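Local coordinates for Lpg0393 helical bundle domain-containing protein (Legionella pneumophila subsp. pneumophila str. Philadelphia 1, PDB 4R0G), which acts as a guanine-nucleotide exchange factor for the small GTPases Rab5, Rab21 and Rab22, probably through its VPS9-like domain, at residues D144-F147 against T148-E152; I66-A69 against V70-E74. All coordinates share one frame; numbering follows the deposited sequence.

Contact 1: residues D144-F147 against T148-E152; sequences DKFF and TWVKE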
loop_
_atom_site.group_PDB
_atom_site.type_symbol
_atom_site.label_atom_id
_atom_site.label_comp_id
_atom_site.label_asym_id
_atom_site.label_seq_id
_atom_site.Cartn_x
_atom_site.Cartn_y
_atom_site.Cartn_z
ATOM N N ASP A 144 6.183 -24.361 -3.545
ATOM C CA ASP A 144 6.232 -24.296 -4.989
ATOM C C ASP A 144 4.842 -24.560 -5.528
ATOM O O ASP A 144 4.294 -23.723 -6.238
ATOM C CB ASP A 144 7.260 -25.287 -5.550
ATOM C CG ASP A 144 8.697 -24.778 -5.413
ATOM O OD1 ASP A 144 8.892 -23.540 -5.348
ATOM O OD2 ASP A 144 9.632 -25.617 -5.376
ATOM N N LYS A 145 4.268 -25.694 -5.124
ATOM C CA LYS A 145 2.926 -26.167 -5.538
ATOM C C LYS A 145 1.875 -25.077 -5.349
ATOM O O LYS A 145 0.922 -24.962 -6.131
ATOM C CB LYS A 145 2.537 -27.439 -4.744
ATOM C CG LYS A 145 1.520 -28.382 -5.376
ATOM C CD LYS A 145 1.396 -29.707 -4.544
ATOM C CE LYS A 145 0.048 -29.853 -3.781
ATOM N NZ LYS A 145 -0.003 -30.802 -2.576
ATOM N N PHE A 146 2.079 -24.262 -4.317
ATOM C CA PHE A 146 1.153 -23.197 -3.949
ATOM C C PHE A 146 1.299 -21.975 -4.834
ATOM O O PHE A 146 0.344 -21.524 -5.450
ATOM C CB PHE A 146 1.346 -22.817 -2.487
ATOM C CG PHE A 146 0.537 -21.640 -2.048
ATOM C CD1 PHE A 146 -0.824 -21.742 -1.899
ATOM C CD2 PHE A 146 1.147 -20.443 -1.744
ATOM C CE1 PHE A 146 -1.576 -20.659 -1.481
ATOM C CE2 PHE A 146 0.408 -19.367 -1.321
ATOM C CZ PHE A 146 -0.961 -19.475 -1.194
ATOM N N PHE A 147 2.487 -21.400 -4.850
ATOM C CA PHE A 147 2.711 -20.176 -5.602
ATOM C C PHE A 147 2.366 -20.320 -7.082
ATOM O O PHE A 147 1.924 -19.360 -7.722
ATOM C CB PHE A 147 4.131 -19.687 -5.378
ATOM C CG PHE A 147 4.348 -19.110 -4.015
ATOM C CD1 PHE A 147 3.434 -18.192 -3.484
ATOM C CD2 PHE A 147 5.445 -19.488 -3.240
ATOM C CE1 PHE A 147 3.614 -17.625 -2.188
ATOM C CE2 PHE A 147 5.640 -18.942 -1.952
ATOM C CZ PHE A 147 4.715 -18.007 -1.425
ATOM N N THR A 148 2.524 -21.531 -7.610
ATOM C CA THR A 148 2.064 -21.835 -8.966
ATOM C C THR A 148 0.539 -21.665 -9.068
ATOM O O THR A 148 0.031 -21.012 -9.986
ATOM C CB THR A 148 2.463 -23.256 -9.389
ATOM O OG1 THR A 148 1.810 -24.184 -8.523
ATOM C CG2 THR A 148 3.979 -23.450 -9.290
ATOM N N TRP A 149 -0.191 -22.260 -8.133
ATOM C CA TRP A 149 -1.629 -22.027 -8.052
ATOM C C TRP A 149 -1.999 -20.541 -7.907
ATOM O O TRP A 149 -3.104 -20.127 -8.271
ATOM C CB TRP A 149 -2.240 -22.838 -6.911
ATOM C CG TRP A 149 -2.174 -24.291 -7.179
ATOM C CD1 TRP A 149 -1.933 -24.877 -8.382
ATOM C CD2 TRP A 149 -2.355 -25.359 -6.233
ATOM N NE1 TRP A 149 -1.952 -26.245 -8.252
ATOM C CE2 TRP A 149 -2.208 -26.569 -6.944
ATOM C CE3 TRP A 149 -2.626 -25.408 -4.858
ATOM C CZ2 TRP A 149 -2.308 -27.817 -6.325
ATOM C CZ3 TRP A 149 -2.727 -26.643 -4.249
ATOM C CH2 TRP A 149 -2.565 -27.830 -4.983
ATOM N N VAL A 150 -1.086 -19.741 -7.375
ATOM C CA VAL A 150 -1.363 -18.325 -7.241
ATOM C C VAL A 150 -1.263 -17.648 -8.600
ATOM O O VAL A 150 -2.169 -16.909 -8.992
ATOM C CB VAL A 150 -0.487 -17.669 -6.172
ATOM C CG1 VAL A 150 -0.481 -16.150 -6.320
ATOM C CG2 VAL A 150 -0.998 -18.070 -4.798
ATOM N N LYS A 151 -0.190 -17.939 -9.334
ATOM C CA LYS A 151 -0.089 -17.534 -10.737
ATOM C C LYS A 151 -1.280 -17.985 -11.594
ATOM O O LYS A 151 -1.635 -17.299 -12.542
ATOM C CB LYS A 151 1.232 -18.009 -11.351
ATOM C CG LYS A 151 2.445 -17.282 -10.774
ATOM C CD LYS A 151 3.666 -17.336 -11.699
ATOM C CE LYS A 151 4.767 -16.387 -11.210
ATOM N NZ LYS A 151 5.992 -16.430 -12.059
ATOM N N GLU A 152 -1.895 -19.116 -11.255
ATOM C CA GLU A 152 -2.996 -19.659 -12.047
ATOM C C GLU A 152 -4.383 -19.278 -11.589
ATOM O O GLU A 152 -5.346 -19.743 -12.190
ATOM C CB GLU A 152 -2.957 -21.185 -12.062
ATOM C CG GLU A 152 -1.709 -21.772 -12.631
ATOM C CD GLU A 152 -1.616 -23.251 -12.330
ATOM O OE1 GLU A 152 -2.673 -23.846 -11.971
ATOM O OE2 GLU A 152 -0.488 -23.803 -12.432
#
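T148 N donates to D144 O at 3.1 Å, an i to i+4 bond of the last turns of helix 132-151 in the all-helical VPS9-like domain. The same spacing recurs from V150 N to F146 O (3.0 Å) and from K151 N to F147 O, which is nearly linear, while the bond from V150 N is more bent. V150 N also makes a weak bond to F147 O, and the helix gives way to a turn at E152.

On the flank facing helix 58-71, F146 has its CG anti to the backbone N (chi1 174°), which leans the ring toward the next turn, where V150 reaches it. V150 CG2 sits over one face of that ring in a CH-pi contact, 4.1 Å from the centroid and 21° off the normal. Beyond the segment, F146 packs on I61 of helix 58-71 and L93 of helix 80-101, while V150 rests on A65, so the i/i+4 pair is part of the seam between these helices.

K145 and W149, also four residues apart, point the same way and run alongside each other. The aliphatic part of the lysine does the touching: CE comes to 3.5 Å from CH2 of the indole, and CG approaches the same benzo end. A bend at chi3 (110°) turns the end of the chain, and NZ forms a salt bridge with E142 one turn earlier. The indole itself packs on L58 and I61 and has a cation-pi partner in K62.

T148 lies on a more exposed side, its methyl CG2 close to D144 O. K145 O lies over one face of the indole, offset toward the rim, 3.3 Å from W149 CD2.

Contact 2: residues I66-A69 against V70-E74; sequences ILYA and VHEME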
loop_
_atom_site.group_PDB
_atom_site.type_symbol
_atom_site.label_atom_id
_atom_site.label_comp_id
_atom_site.label_asym_id
_atom_site.label_seq_id
_atom_site.Cartn_x
_atom_site.Cartn_y
_atom_site.Cartn_z
ATOM N N ILE A 66 -6.545 -17.540 -4.201
ATOM C CA ILE A 66 -7.223 -16.351 -4.711
ATOM C C ILE A 66 -6.892 -15.164 -3.802
ATOM O O ILE A 66 -6.364 -14.139 -4.271
ATOM C CB ILE A 66 -8.740 -16.534 -4.794
ATOM C CG1 ILE A 66 -9.089 -17.776 -5.610
ATOM C CG2 ILE A 66 -9.361 -15.353 -5.439
ATOM C CD1 ILE A 66 -10.456 -18.339 -5.271
ATOM N N LEU A 67 -7.141 -15.337 -2.500
ATOM C CA LEU A 67 -6.886 -14.289 -1.523
ATOM C C LEU A 67 -5.473 -13.715 -1.683
ATOM O O LEU A 67 -5.290 -12.510 -1.780
ATOM C CB LEU A 67 -7.096 -14.830 -0.108
ATOM C CG LEU A 67 -7.627 -13.872 0.982
ATOM C CD1 LEU A 67 -7.093 -14.256 2.354
ATOM C CD2 LEU A 67 -7.321 -12.412 0.711
ATOM N N TYR A 68 -4.483 -14.590 -1.752
ATOM C CA TYR A 68 -3.096 -14.177 -1.908
ATOM C C TYR A 68 -2.863 -13.399 -3.189
ATOM O O TYR A 68 -2.232 -12.339 -3.184
ATOM C CB TYR A 68 -2.197 -15.400 -1.946
ATOM C CG TYR A 68 -0.848 -15.114 -1.377
ATOM C CD1 TYR A 68 -0.604 -15.315 -0.030
ATOM C CD2 TYR A 68 0.187 -14.619 -2.175
ATOM C CE1 TYR A 68 0.645 -15.048 0.512
ATOM C CE2 TYR A 68 1.439 -14.336 -1.637
ATOM C CZ TYR A 68 1.660 -14.560 -0.295
ATOM O OH TYR A 68 2.881 -14.306 0.269
ATOM N N ALA A 69 -3.336 -13.952 -4.299
ATOM C CA ALA A 69 -3.204 -13.290 -5.589
ATOM C C ALA A 69 -3.687 -11.850 -5.459
ATOM O O ALA A 69 -3.096 -10.923 -6.014
ATOM C CB ALA A 69 -4.021 -14.024 -6.637
ATOM N N VAL A 70 -4.766 -11.670 -4.704
ATOM C CA VAL A 70 -5.274 -10.341 -4.427
ATOM C C VAL A 70 -4.256 -9.532 -3.619
ATOM O O VAL A 70 -4.006 -8.386 -3.908
ATOM C CB VAL A 70 -6.605 -10.383 -3.675
ATOM C CG1 VAL A 70 -7.039 -8.970 -3.355
ATOM C CG2 VAL A 70 -7.688 -11.140 -4.486
ATOM N N HIS A 71 -3.650 -10.148 -2.616
ATOM C CA HIS A 71 -2.697 -9.463 -1.755
ATOM C C HIS A 71 -1.503 -8.965 -2.569
ATOM O O HIS A 71 -0.797 -8.037 -2.157
ATOM C CB HIS A 71 -2.277 -10.411 -0.630
ATOM C CG HIS A 71 -1.346 -9.819 0.382
ATOM N ND1 HIS A 71 0.026 -9.941 0.291
ATOM C CD2 HIS A 71 -1.586 -9.153 1.538
ATOM C CE1 HIS A 71 0.590 -9.359 1.335
ATOM N NE2 HIS A 71 -0.363 -8.871 2.110
ATOM N N GLU A 72 -1.281 -9.563 -3.739
ATOM C CA GLU A 72 -0.165 -9.140 -4.589
ATOM C C GLU A 72 -0.514 -8.142 -5.679
ATOM O O GLU A 72 0.369 -7.769 -6.462
ATOM C CB GLU A 72 0.588 -10.331 -5.171
ATOM C CG GLU A 72 1.018 -11.355 -4.120
ATOM C CD GLU A 72 1.768 -10.729 -2.959
ATOM O OE1 GLU A 72 2.898 -10.231 -3.162
ATOM O OE2 GLU A 72 1.234 -10.728 -1.827
ATOM N N MET A 73 -1.771 -7.687 -5.740
ATOM C CA MET A 73 -2.112 -6.621 -6.686
ATOM C C MET A 73 -1.391 -5.314 -6.331
ATOM O O MET A 73 -1.035 -5.062 -5.168
ATOM C CB MET A 73 -3.622 -6.412 -6.794
ATOM C CG MET A 73 -4.402 -7.682 -6.696
ATOM S SD MET A 73 -5.901 -7.856 -7.678
ATOM C CE MET A 73 -6.273 -6.176 -8.164
ATOM N N GLU A 74 -1.153 -4.497 -7.352
ATOM C CA GLU A 74 -0.457 -3.233 -7.168
ATOM C C GLU A 74 -1.313 -2.238 -6.400
ATOM O O GLU A 74 -0.792 -1.314 -5.771
ATOM C CB GLU A 74 -0.027 -2.635 -8.519
ATOM C CG GLU A 74 1.423 -2.907 -8.927
ATOM C CD GLU A 74 1.648 -4.356 -9.377
ATOM O OE1 GLU A 74 2.827 -4.724 -9.605
ATOM O OE2 GLU A 74 0.655 -5.128 -9.508
#
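Four residues apart, Y68 and E72 meet obliquely where helix 58-71 ends: Y68 CE2 comes to 3.6 Å from E72 OE2, with ring and carboxylate planes 25° apart. A bend at chi2 (-52°) folds the E72 chain back so that the same oxygen takes a 2.6 Å hydrogen bond from H71 ND1, nearly in the imidazole plane. H71 NE2 bonds S83 OG, so both ring nitrogens are engaged and the ring's rotation is fixed.

The tight side is apolar: the side chains of I66 and V70 both reach V158 of helix 155-183, V70 also A161, and L67 is buried among Y17, F20, L21 and L86. The other side is looser: Y68 and E72 are partly exposed, and E72 OE1 has a long, weak ion pair with R76. From M73 on, the chain meets the second subunit: M73 packs on D177 there, and E74 N bonds D177 OD1 and E74 O bonds R79 NE of that chain.

E72 N is shared by Y68 O (3.0 Å) and A69 O, the latter met from above its carbonyl plane. Such i to i+4 and i to i+3 sharing is typical of a helix C-terminus, here with a His-carboxylate pair beside it.

Overall arrangement
Both contacts are local, each joining successive turns at the C-terminal end of a helix in the VPS9-like domain. Contact 2 comes first along the chain, closing helix 58-71; contact 1 follows at the end of helix 132-151. Their centres are about 12 Å apart, on the same side of the chain's centre, and they touch: V150 CG1 packs on A69 CA at 4.0 Å, and F147 CE1 lies equally near Y68 CE2. Contact 1 sits toward the surface, whereas contact 2 is deeper and leads to the subunit interface. Helix 80-101 packs against both as well, so the two helix ends and this third helix form one packed region of the all-helical domain, the probable exchange-factor module.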